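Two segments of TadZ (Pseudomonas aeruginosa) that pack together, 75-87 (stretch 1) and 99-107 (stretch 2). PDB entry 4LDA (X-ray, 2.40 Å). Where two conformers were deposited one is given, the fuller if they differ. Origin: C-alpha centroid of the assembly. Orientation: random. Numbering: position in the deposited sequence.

Stretch 1 (75-87) RPMLSVVAIGDGL
Stretch 2 (99-107) GARDFITYG

The two segments run side by side as parallel strands: the axes of 79-83 and 102-104 approach to 4.6 Å, and their N-to-C directions differ by 30°. The register pairs Val81 with Asp102, Ala82 with Phe103 and Ile83 with Ile104, at CA-CA distances of 4.8, 4.6 and 5.0 Å. Together the segments bury 753 Å².

Stretch 1 opens as a helix ends. Arg75 (phi/psi -124/89) begins a type I turn to Leu78, with Pro76 at -70/-24 and Met77, a selenomethionine, at -84/-9; its closing bond, Leu78 N to Arg75 O, is weak at 3.3 Å. The turn brings the carbonyls of Pro76, Met77 and Leu78 to the Arg101 guanidinium. Arg101 NH2 donates a weak hydrogen bond to Pro76 O (3.4 Å, 130°), which lies near the guanidinium plane. Leu78 O is 3.3 Å from Arg101 NH2 but sits over the face, and the poor angle excludes a hydrogen bond. The Arg101 side chain reaches this site with chi1 to chi3 of t, t and m.

Ser79 (-94/113, chi1 m) starts the extended run, its CA over the guanidinium face and its OG 2.9 Å from Arg101 NH1. A water knits the strand entrance: it donates to Leu78 O (3.1 Å) and Gly99 O (3.0 Å) and accepts from Val80 N (2.7 Å).

Val80 (-99/121, chi1 t) accepts the first backbone-to-backbone hydrogen bond between the segments, Arg101 N to Val80 O at 2.8 Å. The N-H...O angle of 138° is the least linear of the four backbone bonds between the segments, where Arg101 itself has non-extended angles (-73/-37). Ala100 CA also approaches Val80 O, at 3.3 Å.

Val81 (-111/118, chi1 t) shares a sheet face with Asp102 (chi1 m), Ile83 and Ile104; its CG1 lies 3.9 Å from Ile104 CG1. Asp102 OD1 is buried here without a polar partner in the model.

Ala82 (-85/146) bonds in both directions, as a parallel ladder requires: Ala82 N to Asp102 O is 2.9 Å (162°), and Ile104 N to Ala82 O is 2.9 Å (169°). Its CB, on the other face, meets Phe103 CD2 at 3.6 Å and Ala100 CB at 4.2 Å. Ala82 O lies over a face of the Phe103 ring, whose chi1 is t and chi2 -77°.

Ile83 (-121/116, chi1 m, chi2 t) returns to the Val81 face. Its CG1 contacts Ile104 CG1 at 3.9 Å, with Ile104 at chi1 p, chi2 t, while Ile83 CG2 is 4.0 Å from Tyr106 CB.

Gly84 (-172/-174) extends the ladder, Gly84 N to Ile104 O at 3.1 Å (157°), and its carbonyl O accepts from Thr105 OG1 at 3.0 Å (Thr105 chi1 m). An ideal CB on Gly84 would fall 2.9 Å from Phe103 CZ, a clash.

Asp85 (-66/111, chi1 t) points away, its OD1 accepting from Leu87 N at 3.2 Å. At Gly86 (-71/-12) an ideal CB would lie 2.8 Å from Thr105 OG1, also a clash. Leu87 (-86/-12, chi1 m, chi2 t) makes no contact with stretch 2.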

# COMPACT_ATOMS: atom_id res chain seq x y z
N ARG A 75 7.65 10.37 4.27
CA ARG A 75 6.88 10.77 3.08
C ARG A 75 5.42 11.02 3.50
O ARG A 75 4.60 10.10 3.50
CB ARG A 75 6.99 9.71 1.96
CG ARG A 75 8.14 9.91 0.95
CD ARG A 75 9.50 9.77 1.58
NE ARG A 75 10.61 9.87 0.63
CZ ARG A 75 11.88 10.01 1.02
NH1 ARG A 75 12.18 10.09 2.31
NH2 ARG A 75 12.85 10.09 0.12
N PRO A 76 5.09 12.26 3.90
CA PRO A 76 3.73 12.53 4.39
C PRO A 76 2.65 12.47 3.30
O PRO A 76 1.48 12.22 3.62
CB PRO A 76 3.83 13.95 4.97
CG PRO A 76 5.30 14.22 5.10
CD PRO A 76 5.95 13.46 4.00
N MSE A 77 3.05 12.69 2.04
CA MSE A 77 2.13 12.69 0.89
C MSE A 77 1.87 11.27 0.35
O MSE A 77 0.99 11.11 -0.51
CB MSE A 77 2.69 13.59 -0.23
CG MSE A 77 2.74 15.09 0.14
SE MSE A 77 1.01 15.91 0.69
CE MSE A 77 0.96 15.54 2.66
N LEU A 78 2.62 10.27 0.84
CA LEU A 78 2.48 8.87 0.43
C LEU A 78 1.16 8.28 0.95
O LEU A 78 0.83 8.46 2.13
CB LEU A 78 3.68 8.04 0.94
CG LEU A 78 3.69 6.52 0.64
CD1 LEU A 78 3.98 6.25 -0.82
CD2 LEU A 78 4.69 5.80 1.50
N SER A 79 0.43 7.58 0.06
CA SER A 79 -0.80 6.88 0.45
C SER A 79 -0.44 5.43 0.77
O SER A 79 0.01 4.69 -0.10
CB SER A 79 -1.86 6.97 -0.65
OG SER A 79 -2.19 8.30 -0.98
N VAL A 80 -0.58 5.04 2.05
CA VAL A 80 -0.30 3.67 2.47
C VAL A 80 -1.67 2.95 2.56
O VAL A 80 -2.56 3.40 3.28
CB VAL A 80 0.55 3.59 3.77
CG1 VAL A 80 0.77 2.14 4.19
CG2 VAL A 80 1.89 4.29 3.60
N VAL A 81 -1.83 1.86 1.79
CA VAL A 81 -3.04 1.03 1.78
C VAL A 81 -2.69 -0.32 2.40
O VAL A 81 -1.84 -1.04 1.89
CB VAL A 81 -3.64 0.86 0.35
CG1 VAL A 81 -4.91 0.01 0.39
CG2 VAL A 81 -3.93 2.22 -0.30
N ALA A 82 -3.35 -0.66 3.52
CA ALA A 82 -3.12 -1.93 4.20
C ALA A 82 -3.96 -3.04 3.58
O ALA A 82 -5.05 -2.79 3.08
CB ALA A 82 -3.44 -1.80 5.68
N ILE A 83 -3.43 -4.26 3.56
CA ILE A 83 -4.07 -5.46 3.04
C ILE A 83 -4.16 -6.45 4.21
O ILE A 83 -3.13 -6.77 4.80
CB ILE A 83 -3.34 -6.05 1.79
CG1 ILE A 83 -3.21 -5.04 0.65
CG2 ILE A 83 -3.97 -7.37 1.31
CD1 ILE A 83 -2.09 -5.44 -0.38
N GLY A 84 -5.36 -6.80 4.63
CA GLY A 84 -5.51 -7.72 5.74
C GLY A 84 -6.94 -8.16 5.95
O GLY A 84 -7.83 -7.81 5.17
N ASP A 85 -7.14 -8.90 7.04
CA ASP A 85 -8.42 -9.46 7.46
C ASP A 85 -9.41 -8.34 7.86
O ASP A 85 -9.25 -7.68 8.89
CB ASP A 85 -8.16 -10.42 8.65
CG ASP A 85 -9.36 -11.20 9.15
OD1 ASP A 85 -10.40 -11.24 8.43
OD2 ASP A 85 -9.26 -11.81 10.25
N GLY A 86 -10.45 -8.17 7.03
CA GLY A 86 -11.52 -7.20 7.23
C GLY A 86 -12.46 -7.52 8.39
O GLY A 86 -13.29 -6.68 8.76
N LEU A 87 -12.37 -8.74 8.93
CA LEU A 87 -13.17 -9.18 10.08
C LEU A 87 -12.50 -8.79 11.43
O LEU A 87 -13.14 -8.87 12.48
CB LEU A 87 -13.39 -10.70 10.02
CG LEU A 87 -14.20 -11.27 8.87
CD1 LEU A 87 -14.01 -12.80 8.79
CD2 LEU A 87 -15.67 -10.96 9.03
N GLY A 99 -0.82 4.88 10.28
CA GLY A 99 -0.80 5.88 9.21
C GLY A 99 -1.39 5.45 7.89
O GLY A 99 -1.37 6.23 6.93
N ALA A 100 -1.92 4.21 7.80
CA ALA A 100 -2.54 3.71 6.57
C ALA A 100 -3.83 4.47 6.28
O ALA A 100 -4.67 4.64 7.15
CB ALA A 100 -2.80 2.22 6.67
N ARG A 101 -3.94 5.00 5.06
CA ARG A 101 -5.05 5.82 4.57
C ARG A 101 -6.30 4.94 4.32
O ARG A 101 -7.42 5.42 4.55
CB ARG A 101 -4.59 6.52 3.26
CG ARG A 101 -5.34 7.81 2.88
CD ARG A 101 -4.48 8.71 1.99
NE ARG A 101 -3.36 9.32 2.73
CZ ARG A 101 -2.46 10.16 2.21
NH1 ARG A 101 -2.52 10.51 0.93
NH2 ARG A 101 -1.48 10.64 2.97
N ASP A 102 -6.09 3.70 3.83
CA ASP A 102 -7.17 2.77 3.50
C ASP A 102 -6.78 1.31 3.87
O ASP A 102 -5.60 1.04 4.13
CB ASP A 102 -7.52 2.88 2.00
CG ASP A 102 -7.90 4.29 1.56
OD1 ASP A 102 -6.98 5.09 1.25
OD2 ASP A 102 -9.11 4.59 1.50
N PHE A 103 -7.78 0.40 3.92
CA PHE A 103 -7.63 -1.02 4.25
C PHE A 103 -8.49 -1.87 3.30
O PHE A 103 -9.71 -1.66 3.22
CB PHE A 103 -8.06 -1.26 5.71
CG PHE A 103 -7.60 -2.57 6.31
CD1 PHE A 103 -8.26 -3.76 5.99
CD2 PHE A 103 -6.59 -2.61 7.26
CE1 PHE A 103 -7.88 -4.95 6.58
CE2 PHE A 103 -6.18 -3.81 7.82
CZ PHE A 103 -6.84 -4.97 7.49
N ILE A 104 -7.87 -2.81 2.59
CA ILE A 104 -8.55 -3.69 1.64
C ILE A 104 -8.27 -5.14 2.04
O ILE A 104 -7.28 -5.41 2.71
CB ILE A 104 -8.18 -3.41 0.15
CG1 ILE A 104 -6.64 -3.42 -0.07
CG2 ILE A 104 -8.79 -2.06 -0.30
CD1 ILE A 104 -6.15 -3.32 -1.50
N THR A 105 -9.17 -6.04 1.68
CA THR A 105 -8.98 -7.45 1.97
C THR A 105 -8.55 -8.13 0.67
O THR A 105 -9.09 -7.87 -0.41
CB THR A 105 -10.24 -8.10 2.61
OG1 THR A 105 -10.52 -7.42 3.82
CG2 THR A 105 -10.05 -9.59 2.93
N TYR A 106 -7.52 -8.98 0.81
CA TYR A 106 -6.99 -9.78 -0.28
C TYR A 106 -8.10 -10.61 -0.92
O TYR A 106 -8.84 -11.29 -0.22
CB TYR A 106 -5.86 -10.68 0.23
CG TYR A 106 -5.47 -11.78 -0.71
CD1 TYR A 106 -4.94 -11.49 -1.97
CD2 TYR A 106 -5.56 -13.11 -0.33
CE1 TYR A 106 -4.59 -12.50 -2.85
CE2 TYR A 106 -5.20 -14.13 -1.20
CZ TYR A 106 -4.69 -13.82 -2.45
OH TYR A 106 -4.32 -14.82 -3.32
N GLY A 107 -8.23 -10.50 -2.23
CA GLY A 107 -9.27 -11.21 -2.97
C GLY A 107 -10.48 -10.36 -3.27
O GLY A 107 -11.50 -10.87 -3.75
O HOH W 1 -1.06 6.84 4.04